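Side-chain contact in cell shape-determining protein MreC (Streptococcus pneumoniae, PDB 2QF4), which helps form and maintain cell shape and is probably part of the elongasome that synthesizes peripheral peptidoglycan: residues 72-77 with 83-88. Residues are numbered along the deposited sequence; the frame is centred on the assembly and turned at random. Where two conformers were deposited one is given.
Sequences KISVKI and TIYGII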
ATOM      1  N   LYS A  72       4.232  -2.587  -7.308  1.00  9.71           N
ATOM      2  CA  LYS A  72       5.546  -2.700  -6.637  1.00 10.94           C
ATOM      3  C   LYS A  72       5.617  -1.734  -5.462  1.00  9.71           C
ATOM      4  O   LYS A  72       6.633  -1.070  -5.243  1.00 11.04           O
ATOM      5  CB  LYS A  72       6.699  -2.467  -7.629  1.00 11.77           C
ATOM      6  CG  LYS A  72       6.703  -3.482  -8.781  1.00 14.88           C
ATOM      7  CD  LYS A  72       7.947  -3.356  -9.655  1.00 16.61           C
ATOM      8  CE  LYS A  72       7.922  -4.284 -10.900  1.00 21.17           C
ATOM      9  NZ  LYS A  72       7.140  -3.623 -12.017  1.00 28.17           N
ATOM     10  N   ILE A  73       4.561  -1.728  -4.652  1.00  8.18           N
ATOM     11  CA  ILE A  73       4.511  -0.894  -3.480  1.00  8.15           C
ATOM     12  C   ILE A  73       5.437  -1.474  -2.417  1.00  7.36           C
ATOM     13  O   ILE A  73       5.264  -2.611  -1.977  1.00  7.02           O
ATOM     14  CB  ILE A  73       3.090  -0.768  -2.900  1.00  7.85           C
ATOM     15  CG1 ILE A  73       2.133  -0.135  -3.917  1.00  8.52           C
ATOM     16  CG2 ILE A  73       3.112   0.068  -1.604  1.00  8.43           C
ATOM     17  CD1 ILE A  73       0.645  -0.419  -3.569  1.00 10.06           C
ATOM     18  N   SER A  74       6.432  -0.693  -2.009  1.00  6.82           N
ATOM     19  CA  SER A  74       7.383  -1.093  -0.983  1.00  7.27           C
ATOM     20  C   SER A  74       6.748  -1.147   0.395  1.00  7.16           C
ATOM     21  O   SER A  74       6.062  -0.210   0.789  1.00  7.98           O
ATOM     22  CB  SER A  74       8.524  -0.050  -0.990  1.00  7.40           C
ATOM     23  OG  SER A  74       9.351  -0.146   0.160  1.00  8.52           O
ATOM     24  N   VAL A  75       6.994  -2.233   1.125  1.00  6.95           N
ATOM     25  CA  VAL A  75       6.569  -2.402   2.502  1.00  7.25           C
ATOM     26  C   VAL A  75       7.733  -2.899   3.322  1.00  7.35           C
ATOM     27  O   VAL A  75       8.725  -3.393   2.808  1.00  8.07           O
ATOM     28  CB  VAL A  75       5.351  -3.383   2.626  1.00  7.97           C
ATOM     29  CG1 VAL A  75       4.135  -2.761   1.952  1.00  9.76           C
ATOM     30  CG2 VAL A  75       5.649  -4.775   2.068  1.00 10.77           C
ATOM     31  N   LYS A  76       7.562  -2.754   4.627  1.00  8.27           N
ATOM     32  CA  LYS A  76       8.526  -3.283   5.565  1.00  8.67           C
ATOM     33  C   LYS A  76       7.792  -3.880   6.755  1.00  8.37           C
ATOM     34  O   LYS A  76       6.694  -3.501   7.136  1.00  9.08           O
ATOM     35  CB  LYS A  76       9.553  -2.230   5.991  1.00  9.65           C
ATOM     36  CG  LYS A  76       8.993  -1.074   6.709  1.00  9.75           C
ATOM     37  CD  LYS A  76      10.041   0.007   6.973  1.00 10.89           C
ATOM     38  CE  LYS A  76       9.411   1.197   7.653  0.50 10.89           C
ATOM     39  NZ  LYS A  76      10.428   2.263   7.940  0.50  9.25           N
ATOM     40  N   ILE A  77       8.429  -4.905   7.310  1.00  8.75           N
ATOM     41  CA  ILE A  77       7.915  -5.723   8.409  1.00  9.48           C
ATOM     42  C   ILE A  77       8.900  -5.586   9.567  1.00  9.16           C
ATOM     43  O   ILE A  77      10.102  -5.789   9.384  1.00  9.92           O
ATOM     44  CB  ILE A  77       7.831  -7.198   7.991  1.00  9.43           C
ATOM     45  CG1 ILE A  77       6.956  -7.373   6.733  1.00 10.70           C
ATOM     46  CG2 ILE A  77       7.318  -8.047   9.123  1.00 11.12           C
ATOM     47  CD1 ILE A  77       7.059  -8.751   6.071  1.00 14.08           C
ATOM     48  N   THR A  83      14.288  -5.209  10.614  1.00 13.12           N
ATOM     49  CA  THR A  83      13.331  -4.792   9.589  1.00 12.54           C
ATOM     50  C   THR A  83      13.558  -5.592   8.330  1.00 11.77           C
ATOM     51  O   THR A  83      14.698  -5.731   7.881  1.00 13.46           O
ATOM     52  CB  THR A  83      13.517  -3.302   9.302  1.00 13.28           C
ATOM     53  OG1 THR A  83      13.530  -2.581  10.550  1.00 15.88           O
ATOM     54  CG2 THR A  83      12.412  -2.768   8.442  1.00 14.23           C
ATOM     55  N   ILE A  84      12.476  -6.098   7.754  1.00  9.92           N
ATOM     56  CA  ILE A  84      12.484  -6.839   6.496  1.00  9.61           C
ATOM     57  C   ILE A  84      11.695  -6.058   5.470  1.00  8.92           C
ATOM     58  O   ILE A  84      10.546  -5.709   5.723  1.00  9.66           O
ATOM     59  CB  ILE A  84      11.853  -8.252   6.668  1.00  9.92           C
ATOM     60  CG1 ILE A  84      12.507  -9.079   7.818  1.00 11.61           C
ATOM     61  CG2 ILE A  84      11.914  -9.006   5.326  1.00 10.75           C
ATOM     62  CD1 ILE A  84      11.816  -9.008   9.135  1.00 12.27           C
ATOM     63  N   TYR A  85      12.308  -5.781   4.331  1.00  8.04           N
ATOM     64  CA  TYR A  85      11.633  -5.076   3.239  1.00  7.79           C
ATOM     65  C   TYR A  85      11.115  -6.060   2.214  1.00  8.03           C
ATOM     66  O   TYR A  85      11.741  -7.089   1.960  1.00  8.84           O
ATOM     67  CB  TYR A  85      12.613  -4.090   2.578  1.00  8.14           C
ATOM     68  CG  TYR A  85      12.862  -2.842   3.405  1.00  8.83           C
ATOM     69  CD1 TYR A  85      13.722  -2.874   4.497  1.00  9.64           C
ATOM     70  CD2 TYR A  85      12.223  -1.656   3.110  1.00  9.15           C
ATOM     71  CE1 TYR A  85      13.928  -1.740   5.282  1.00  9.00           C
ATOM     72  CE2 TYR A  85      12.438  -0.508   3.884  1.00 10.15           C
ATOM     73  CZ  TYR A  85      13.275  -0.568   4.980  1.00  9.21           C
ATOM     74  OH  TYR A  85      13.494   0.558   5.744  1.00 11.16           O
ATOM     75  N   GLY A  86      10.014  -5.697   1.568  1.00  7.48           N
ATOM     76  CA  GLY A  86       9.457  -6.459   0.458  1.00  7.60           C
ATOM     77  C   GLY A  86       8.529  -5.599  -0.352  1.00  7.22           C
ATOM     78  O   GLY A  86       8.531  -4.379  -0.218  1.00  7.84           O
ATOM     79  N   ILE A  87       7.744  -6.225  -1.212  1.00  7.64           N
ATOM     80  CA  ILE A  87       6.766  -5.490  -2.041  1.00  7.75           C
ATOM     81  C   ILE A  87       5.430  -6.228  -1.980  1.00  6.78           C
ATOM     82  O   ILE A  87       5.347  -7.425  -1.867  1.00  7.80           O
ATOM     83  CB  ILE A  87       7.162  -5.220  -3.516  1.00  9.80           C
ATOM     84  CG1 ILE A  87       7.408  -6.560  -4.228  1.00  9.21           C
ATOM     85  CG2 ILE A  87       8.398  -4.369  -3.581  1.00 11.61           C
ATOM     86  CD1 ILE A  87       7.299  -6.470  -5.797  1.00 11.05           C
ATOM     87  N   ILE A  88       4.376  -5.448  -2.125  1.00  6.85           N
ATOM     88  CA  ILE A  88       3.021  -5.984  -2.278  1.00  7.25           C
ATOM     89  C   ILE A  88       2.863  -6.569  -3.677  1.00  6.91           C
ATOM     90  O   ILE A  88       3.188  -5.908  -4.659  1.00  7.71           O
ATOM     91  CB  ILE A  88       1.990  -4.899  -2.050  1.00  6.97           C
ATOM     92  CG1 ILE A  88       2.009  -4.443  -0.583  1.00  8.50           C
ATOM     93  CG2 ILE A  88       0.588  -5.385  -2.439  1.00  7.97           C
ATOM     94  CD1 ILE A  88       1.196  -3.175  -0.298  1.00  8.27           C
TER
HETATM   95  O   HOH W   1       3.788  -5.513  -7.367  1.00  9.76           O
HETATM   96  O   HOH W   2       2.174  -3.307  -5.056  1.00  8.80           O
HETATM   97  O   HOH W   3      10.605  -2.494  -0.192  1.00 10.81           O
HETATM   98  O   HOH W   4      11.858   2.669   5.410  1.00 13.89           O
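Lys-76 and Tyr-85 lie side by side on one face of a β-hairpin and point the same way. Lys-76 CB sits over the centre of the phenol ring, 4.0 Å from the centroid of the Tyr-85 ring and 13° off the ring normal, a CH-pi contact. CG of Lys-76 lies between its backbone N and carbonyl carbon (chi1 63°), and from there the extended chain runs alongside the ring toward the hydroxyl end. In the conformer given, Lys-76 CD comes 3.7 Å from Tyr-85 OH, and a water in the ring plane joins Lys-76 NZ to that hydroxyl. The strongest polar partner of NZ is Asp-127, through a salt bridge. CG2 of Thr-83 also packs 3.8 Å from Lys-76 CB, and Ser-74 OG lies at the edge of the ring. A second water links Ser-74 OG to Gly-86 O.

The other face carries Val-75, Ile-77 and Ile-84. The Val-75 and Ile-88 side chains cross at about a right angle, with CG1 of Val-75 3.7 Å from CG1 of Ile-88. CD1 of Ile-88 also reaches Ile-73 CG2. Val-75 and Ile-77 touch Val-115 of strand 114-118, and Ile-88 packs on Leu-98 of strand 97-101. This apolar side is buried.

Backbone bonds fix the register. Val-75 and Gly-86 form one hydrogen-bonded pair, bonded both ways. Ile-77 and Ile-84 form the next, with Ile-77 N 2.8 Å from Ile-84 O. Beyond them Ile-88 N bonds to Ile-73 O. Two waters then bridge Ile-88 O to the backbone N atoms of Lys-72 and Ile-73.

The arrangement is an antiparallel β-hairpin in one of the two six-stranded barrels of the MreC major periplasmic domain, which has the α-lytic protease fold.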